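Local coordinates for serine acetyltransferase 1, putative (Entamoeba histolytica, PDB 7BW9), which probably transfers an acetyl group to the hydroxyl of serine, a step of cysteine biosynthesis, and is seen here with cysteine bound, at residues A[15-19]-A[100-104]; A[72-76]-A[85-89]; A[75-80]-A[147-153]. All coordinates share one frame; numbering follows the deposited sequence.

Contact 1 of 3, residues A[15-19]-A[100-104]; sequences SYQSD and RELVK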
# COMPACT_ATOMS: atom_id res chain seq x y z
N SER A 15 7.06 24.23 23.22
CA SER A 15 7.61 22.90 22.95
C SER A 15 8.67 22.96 21.86
O SER A 15 9.73 22.34 21.99
CB SER A 15 6.49 21.94 22.55
OG SER A 15 7.01 20.69 22.15
N TYR A 16 8.42 23.71 20.78
CA TYR A 16 9.43 23.81 19.72
C TYR A 16 10.76 24.28 20.29
O TYR A 16 11.82 23.76 19.95
CB TYR A 16 8.99 24.76 18.60
CG TYR A 16 7.68 24.46 17.92
CD1 TYR A 16 7.13 23.17 17.89
CD2 TYR A 16 7.00 25.48 17.28
CE1 TYR A 16 5.90 22.94 17.25
CE2 TYR A 16 5.81 25.26 16.65
CZ TYR A 16 5.25 24.01 16.62
OH TYR A 16 4.05 23.88 15.96
N GLN A 17 10.71 25.28 21.19
CA GLN A 17 11.93 25.92 21.65
C GLN A 17 12.72 25.03 22.60
O GLN A 17 13.96 25.04 22.56
CB GLN A 17 11.59 27.26 22.29
CG GLN A 17 10.84 28.18 21.32
CD GLN A 17 10.58 29.57 21.86
OE1 GLN A 17 10.07 29.74 22.98
NE2 GLN A 17 10.91 30.58 21.07
N SER A 18 12.05 24.22 23.42
CA SER A 18 12.75 23.29 24.29
C SER A 18 13.27 22.05 23.56
O SER A 18 13.87 21.19 24.20
CB SER A 18 11.85 22.85 25.44
OG SER A 18 10.63 22.35 24.94
N ASP A 19 13.04 21.94 22.25
CA ASP A 19 13.48 20.76 21.53
C ASP A 19 14.99 20.61 21.60
O ASP A 19 15.73 21.59 21.59
CB ASP A 19 13.07 20.85 20.06
CG ASP A 19 11.67 20.36 19.81
OD1 ASP A 19 11.07 19.75 20.72
OD2 ASP A 19 11.18 20.59 18.70
N ARG A 100 3.04 15.32 20.80
CA ARG A 100 4.30 15.72 20.19
C ARG A 100 5.49 15.04 20.87
O ARG A 100 6.41 14.56 20.19
CB ARG A 100 4.45 17.24 20.22
CG ARG A 100 5.66 17.71 19.45
CD ARG A 100 5.79 19.26 19.38
NE ARG A 100 6.84 19.56 18.43
CZ ARG A 100 8.10 19.83 18.73
NH1 ARG A 100 8.50 19.91 20.00
NH2 ARG A 100 8.97 20.05 17.75
N GLU A 101 5.51 15.02 22.21
CA GLU A 101 6.62 14.41 22.93
C GLU A 101 6.69 12.92 22.65
O GLU A 101 7.79 12.35 22.57
CB GLU A 101 6.49 14.66 24.44
CG GLU A 101 6.51 16.13 24.84
CD GLU A 101 7.58 16.93 24.10
OE1 GLU A 101 8.79 16.67 24.32
OE2 GLU A 101 7.21 17.80 23.27
N LEU A 102 5.53 12.26 22.50
CA LEU A 102 5.49 10.84 22.16
C LEU A 102 6.03 10.58 20.75
O LEU A 102 6.80 9.64 20.53
CB LEU A 102 4.06 10.30 22.30
CG LEU A 102 3.55 10.06 23.73
CD1 LEU A 102 2.08 9.66 23.72
CD2 LEU A 102 4.38 9.02 24.47
N VAL A 103 5.64 11.41 19.78
CA VAL A 103 6.12 11.24 18.42
C VAL A 103 7.64 11.42 18.37
O VAL A 103 8.35 10.66 17.69
CB VAL A 103 5.39 12.21 17.47
CG1 VAL A 103 6.09 12.29 16.12
CG2 VAL A 103 3.92 11.77 17.30
N LYS A 104 8.16 12.39 19.13
CA LYS A 104 9.60 12.59 19.20
C LYS A 104 10.31 11.33 19.69
O LYS A 104 11.38 10.97 19.19
CB LYS A 104 9.94 13.75 20.14
CG LYS A 104 9.59 15.13 19.61
CD LYS A 104 9.73 16.17 20.73
CE LYS A 104 11.19 16.48 21.01
NZ LYS A 104 11.33 17.43 22.15
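The guanidinium of Arg100 has the CD1 corner of Tyr16 over one face, 3.5 Å above its plane and offset toward the rim, while the carboxylate of Asp19 meets its edge. The Tyr16 ring in turn presents its own edge to Arg100, and the two planes stand 72° apart. Asp19 lies nearly coplanar with the guanidinium and binds it through two bonds, Arg100 NH1 to Asp19 OD1 at 2.7 Å and the very short Arg100 NH2 to Asp19 OD2 at 2.5 Å. NH1 of Arg100 also donates to Ser15 OG (2.7 Å), which itself donates to Glu101 OE2, met nearly along its C-O axis. An extended chain from CG to NE carries the arginine head across to helix 2-17. Lys104, bent at chi3 (75°), brings NZ above the carboxylate plane, 2.7 Å from Asp19 OD1, which thus accepts from two cations; a weak bridge links NZ to Glu101 OE1. Such pairing probably keeps Asp19 ionised. Beyond the pair of segments, Arg100 NE and Tyr16 OH bond to the carbonyls of Leu45 and Ile44. The arrangement is a salt-bridge network built on a bidentate arginine-aspartate pair, tying the C-terminal end of helix 2-17 to helix 96-113.

Contact 2 of 3, residues A[72-76]-A[85-89]; sequences IQNSI and AEKCI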
# COMPACT_ATOMS: atom_id res chain seq x y z
N ILE A 72 -11.53 18.25 11.81
CA ILE A 72 -11.88 17.08 12.62
C ILE A 72 -13.27 17.26 13.21
O ILE A 72 -14.10 16.34 13.17
CB ILE A 72 -10.83 16.83 13.72
CG1 ILE A 72 -9.50 16.41 13.10
CG2 ILE A 72 -11.31 15.76 14.71
CD1 ILE A 72 -8.34 16.42 14.08
N GLN A 73 -13.56 18.46 13.74
CA GLN A 73 -14.87 18.70 14.33
C GLN A 73 -15.97 18.51 13.29
O GLN A 73 -16.99 17.87 13.58
CB GLN A 73 -14.92 20.11 14.94
CG GLN A 73 -16.31 20.53 15.38
CD GLN A 73 -16.32 21.53 16.52
OE1 GLN A 73 -15.27 21.96 17.02
NE2 GLN A 73 -17.52 21.92 16.95
N ASN A 74 -15.76 18.99 12.07
CA ASN A 74 -16.80 18.84 11.04
C ASN A 74 -17.02 17.38 10.66
O ASN A 74 -18.15 16.99 10.36
CB ASN A 74 -16.45 19.67 9.81
CG ASN A 74 -16.50 21.16 10.08
OD1 ASN A 74 -17.06 21.59 11.09
ND2 ASN A 74 -15.93 21.95 9.17
N SER A 75 -15.96 16.56 10.64
CA SER A 75 -16.16 15.16 10.30
C SER A 75 -16.88 14.41 11.41
O SER A 75 -17.72 13.54 11.14
CB SER A 75 -14.83 14.50 9.97
OG SER A 75 -14.07 15.32 9.10
N ILE A 76 -16.54 14.71 12.67
CA ILE A 76 -17.18 13.99 13.78
C ILE A 76 -18.66 14.35 13.87
O ILE A 76 -19.51 13.48 14.06
CB ILE A 76 -16.43 14.26 15.10
CG1 ILE A 76 -15.01 13.69 15.04
CG2 ILE A 76 -17.18 13.62 16.27
CD1 ILE A 76 -14.15 14.07 16.21
N ALA A 85 -18.34 16.04 19.10
CA ALA A 85 -17.22 16.61 18.36
C ALA A 85 -16.40 17.57 19.23
O ALA A 85 -15.17 17.46 19.30
CB ALA A 85 -17.74 17.31 17.11
N GLU A 86 -17.08 18.49 19.93
CA GLU A 86 -16.39 19.41 20.84
C GLU A 86 -15.63 18.66 21.93
O GLU A 86 -14.50 19.02 22.28
CB GLU A 86 -17.40 20.37 21.49
CG GLU A 86 -17.78 21.58 20.65
CD GLU A 86 -18.05 22.83 21.51
OE1 GLU A 86 -18.50 22.68 22.67
OE2 GLU A 86 -17.79 23.95 21.02
N LYS A 87 -16.26 17.64 22.51
CA LYS A 87 -15.59 16.84 23.54
C LYS A 87 -14.31 16.21 23.00
O LYS A 87 -13.24 16.31 23.63
CB LYS A 87 -16.56 15.78 24.07
CG LYS A 87 -15.96 14.75 25.01
CD LYS A 87 -17.04 13.75 25.45
CE LYS A 87 -16.44 12.48 26.05
NZ LYS A 87 -15.59 12.78 27.25
N CYS A 88 -14.39 15.61 21.81
CA CYS A 88 -13.21 14.97 21.23
C CYS A 88 -12.11 15.98 20.95
O CYS A 88 -10.93 15.73 21.22
CB CYS A 88 -13.60 14.22 19.96
SG CYS A 88 -14.63 12.77 20.33
N ILE A 89 -12.50 17.14 20.41
CA ILE A 89 -11.55 18.19 20.07
C ILE A 89 -10.86 18.71 21.32
O ILE A 89 -9.65 18.98 21.33
CB ILE A 89 -12.30 19.31 19.32
CG1 ILE A 89 -12.58 18.86 17.90
CG2 ILE A 89 -11.57 20.65 19.41
CD1 ILE A 89 -11.48 18.06 17.33
O HOH W 1 -15.99 24.40 18.83
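Ala85 sets its methyl into a shallow hollow on helix 58-79, walled by the backbone O of Gln73, the CG of Gln73 and the CG2 branch of Ile76. Because the alanine is so small, the backbones come close here, with the CA atoms of Gln73 and Ala85 5.1 Å apart. Ile76 meets the neighbouring helix with both branches: CG2 lies 3.6 Å from Ala85 CA, and CD1 3.8 Å from Cys88 CB. With CG1 beside the backbone N (chi1 -65°) and the chain extended beyond it, the branches part toward successive turns of helix 82-94.

The two helices form an antiparallel hairpin joined by a short turn, their local axes 9.0 Å apart at closest approach and their directions 141° apart, within the helical N-terminal part of the chain. Farther from the turn, Ile89 projects toward helix 58-79. Its CD1 presses on Ile72 CG2 at 3.5 Å, tighter than usual van der Waals contact, while its CG1 rests against Gln73 CB. Leu142 of helix 128-144 packs against both Ile72 and Cys88.

At the outer margin Gln73 and Glu86 run side by side in the same direction, amide and carboxylate planes 74° apart, and Gln73 NE2 lies 3.7 Å from Glu86 CG. One water spans their ends by donating to Gln73 OE1 (3.1 Å) and to Glu86 OE2 (2.9 Å).

Contact 3 of 3, residues A[75-80]-A[147-153]; sequences SIEAYY and DIEYSRE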
# COMPACT_ATOMS: atom_id res chain seq x y z
N SER A 75 -15.96 16.56 10.64
CA SER A 75 -16.16 15.16 10.30
C SER A 75 -16.88 14.41 11.41
O SER A 75 -17.72 13.54 11.14
CB SER A 75 -14.83 14.50 9.97
OG SER A 75 -14.07 15.32 9.10
N ILE A 76 -16.54 14.71 12.67
CA ILE A 76 -17.18 13.99 13.78
C ILE A 76 -18.66 14.35 13.87
O ILE A 76 -19.51 13.48 14.06
CB ILE A 76 -16.43 14.26 15.10
CG1 ILE A 76 -15.01 13.69 15.04
CG2 ILE A 76 -17.18 13.62 16.27
CD1 ILE A 76 -14.15 14.07 16.21
N GLU A 77 -18.99 15.64 13.69
CA GLU A 77 -20.38 16.07 13.63
C GLU A 77 -21.17 15.29 12.60
O GLU A 77 -22.30 14.87 12.87
CB GLU A 77 -20.47 17.56 13.28
CG GLU A 77 -20.10 18.50 14.39
CD GLU A 77 -20.56 19.92 14.10
OE1 GLU A 77 -21.52 20.10 13.32
OE2 GLU A 77 -19.93 20.85 14.64
N ALA A 78 -20.59 15.10 11.41
CA ALA A 78 -21.30 14.40 10.35
C ALA A 78 -21.71 13.00 10.80
O ALA A 78 -22.83 12.56 10.53
CB ALA A 78 -20.44 14.34 9.09
N TYR A 79 -20.82 12.30 11.51
CA TYR A 79 -21.17 10.97 11.99
C TYR A 79 -22.04 11.01 13.25
O TYR A 79 -22.80 10.06 13.50
CB TYR A 79 -19.90 10.17 12.30
CG TYR A 79 -19.14 9.63 11.10
CD1 TYR A 79 -19.55 8.46 10.46
CD2 TYR A 79 -17.98 10.25 10.66
CE1 TYR A 79 -18.83 7.95 9.39
CE2 TYR A 79 -17.26 9.75 9.59
CZ TYR A 79 -17.69 8.60 8.96
OH TYR A 79 -16.96 8.11 7.89
N TYR A 80 -21.94 12.08 14.05
CA TYR A 80 -22.58 12.17 15.36
C TYR A 80 -23.28 13.51 15.56
O TYR A 80 -24.33 13.77 14.97
CB TYR A 80 -21.56 11.98 16.48
CG TYR A 80 -20.86 10.65 16.49
CD1 TYR A 80 -21.43 9.54 17.10
CD2 TYR A 80 -19.61 10.51 15.90
CE1 TYR A 80 -20.77 8.31 17.11
CE2 TYR A 80 -18.94 9.28 15.90
CZ TYR A 80 -19.53 8.19 16.50
OH TYR A 80 -18.86 6.99 16.50
N ASP A 147 -15.61 8.93 19.70
CA ASP A 147 -15.82 8.98 18.25
C ASP A 147 -15.17 7.76 17.62
O ASP A 147 -13.97 7.75 17.34
CB ASP A 147 -15.25 10.26 17.65
CG ASP A 147 -14.89 10.09 16.18
OD1 ASP A 147 -15.67 9.44 15.44
OD2 ASP A 147 -13.80 10.56 15.77
N ILE A 148 -15.96 6.71 17.38
CA ILE A 148 -15.36 5.52 16.79
C ILE A 148 -15.39 5.57 15.27
O ILE A 148 -14.57 4.90 14.63
CB ILE A 148 -16.03 4.24 17.32
CG1 ILE A 148 -17.48 4.14 16.84
CG2 ILE A 148 -15.94 4.19 18.84
CD1 ILE A 148 -18.19 2.91 17.33
N GLU A 149 -16.26 6.38 14.68
CA GLU A 149 -16.41 6.38 13.23
C GLU A 149 -15.33 7.22 12.55
O GLU A 149 -14.65 6.74 11.64
CB GLU A 149 -17.80 6.89 12.84
CG GLU A 149 -18.97 6.19 13.51
CD GLU A 149 -19.58 5.07 12.68
OE1 GLU A 149 -19.42 5.07 11.44
OE2 GLU A 149 -20.24 4.19 13.27
N TYR A 150 -15.18 8.48 12.95
CA TYR A 150 -14.22 9.33 12.24
C TYR A 150 -12.78 8.92 12.55
O TYR A 150 -11.92 8.97 11.67
CB TYR A 150 -14.42 10.81 12.54
CG TYR A 150 -13.23 11.60 12.05
CD1 TYR A 150 -13.00 11.79 10.69
CD2 TYR A 150 -12.27 12.06 12.94
CE1 TYR A 150 -11.89 12.47 10.25
CE2 TYR A 150 -11.16 12.74 12.51
CZ TYR A 150 -10.97 12.94 11.17
OH TYR A 150 -9.84 13.63 10.78
N SER A 151 -12.50 8.52 13.80
CA SER A 151 -11.15 8.04 14.11
C SER A 151 -10.75 6.85 13.23
O SER A 151 -9.57 6.69 12.89
CB SER A 151 -11.04 7.70 15.60
OG SER A 151 -11.89 6.62 15.94
N ARG A 152 -11.72 6.02 12.83
CA ARG A 152 -11.44 4.89 11.95
C ARG A 152 -11.19 5.35 10.53
O ARG A 152 -10.24 4.92 9.87
CB ARG A 152 -12.58 3.88 12.00
CG ARG A 152 -12.39 2.68 11.05
CD ARG A 152 -11.27 1.76 11.55
NE ARG A 152 -10.92 0.72 10.58
CZ ARG A 152 -11.50 -0.48 10.52
NH1 ARG A 152 -12.48 -0.80 11.36
NH2 ARG A 152 -11.11 -1.36 9.61
N GLU A 153 -12.07 6.22 10.02
CA GLU A 153 -11.86 6.86 8.72
C GLU A 153 -10.48 7.50 8.65
O GLU A 153 -9.74 7.33 7.67
CB GLU A 153 -12.96 7.90 8.48
CG GLU A 153 -12.99 8.47 7.07
CD GLU A 153 -13.96 9.65 6.95
OE1 GLU A 153 -15.17 9.42 6.72
OE2 GLU A 153 -13.52 10.81 7.10
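Tyr79 lies against the first turn of helix 148-162 with Glu149 CB over one face, a CH-pi contact 3.6 Å from the ring centroid. Its hydroxyl donates to Glu153 OE1 at 2.5 Å, the carboxylate oxygen being met from above its plane. The neighbouring Tyr80 sends its hydroxyl to the start of the same helix, where it accepts from Ile148 N at 3.0 Å and from Glu149 N at 3.2 Å, both bonds well bent, so one oxygen serves two amides of the helix N-terminus. Asp147 OD1 touches the edge of the Tyr80 ring at CE2, 3.3 Å away. One turn earlier on helix 58-79, Ser75 CB abuts Tyr150 CD1 (3.3 Å), and Ile76 CG1 meets both that ring and Asp147 OD2.

In the next shell, Asp147 is the N-cap: its OD1 uses the syn lone pair to accept from Tyr150 N at 2.7 Å. Tyr150 OH is held by Glu37, and Ser75 OG by the His71 carbonyl. The second subunit supplies Arg125, whose NE bonds to Tyr79 OH and bridges to Glu153 OE1, Ser119, which bonds to Glu149 OE2, and Phe29, edge-to-face with Tyr79. The C-terminal end of helix 58-79 thus crosses the start of helix 148-162, with helices 82-94 and 128-144 of the same chain packed alongside and the second subunit against Tyr79 and Glu149.

In the fold
All three contacts join helices of the N-terminal half, ahead of the strands, beginning at 165-166, that form the left-handed beta-helical domain. Contacts 2 and 3 share Ser75 and Ile76 on helix 58-79; their centres lie 8 Å apart, and they touch where Cys88 SG packs on Asp147 CB. One helix is thus fastened to its hairpin partner 82-94 and to helix 148-162, which leads into the beta-helix. Contact 1 stands apart, its centre 24 Å from contact 2 and 28 Å from contact 3. Along the chain it brackets contact 2 and alternates with contact 3, tying the first helix to 96-113, the helix following 82-94. Only contact 3 involves the second subunit extensively.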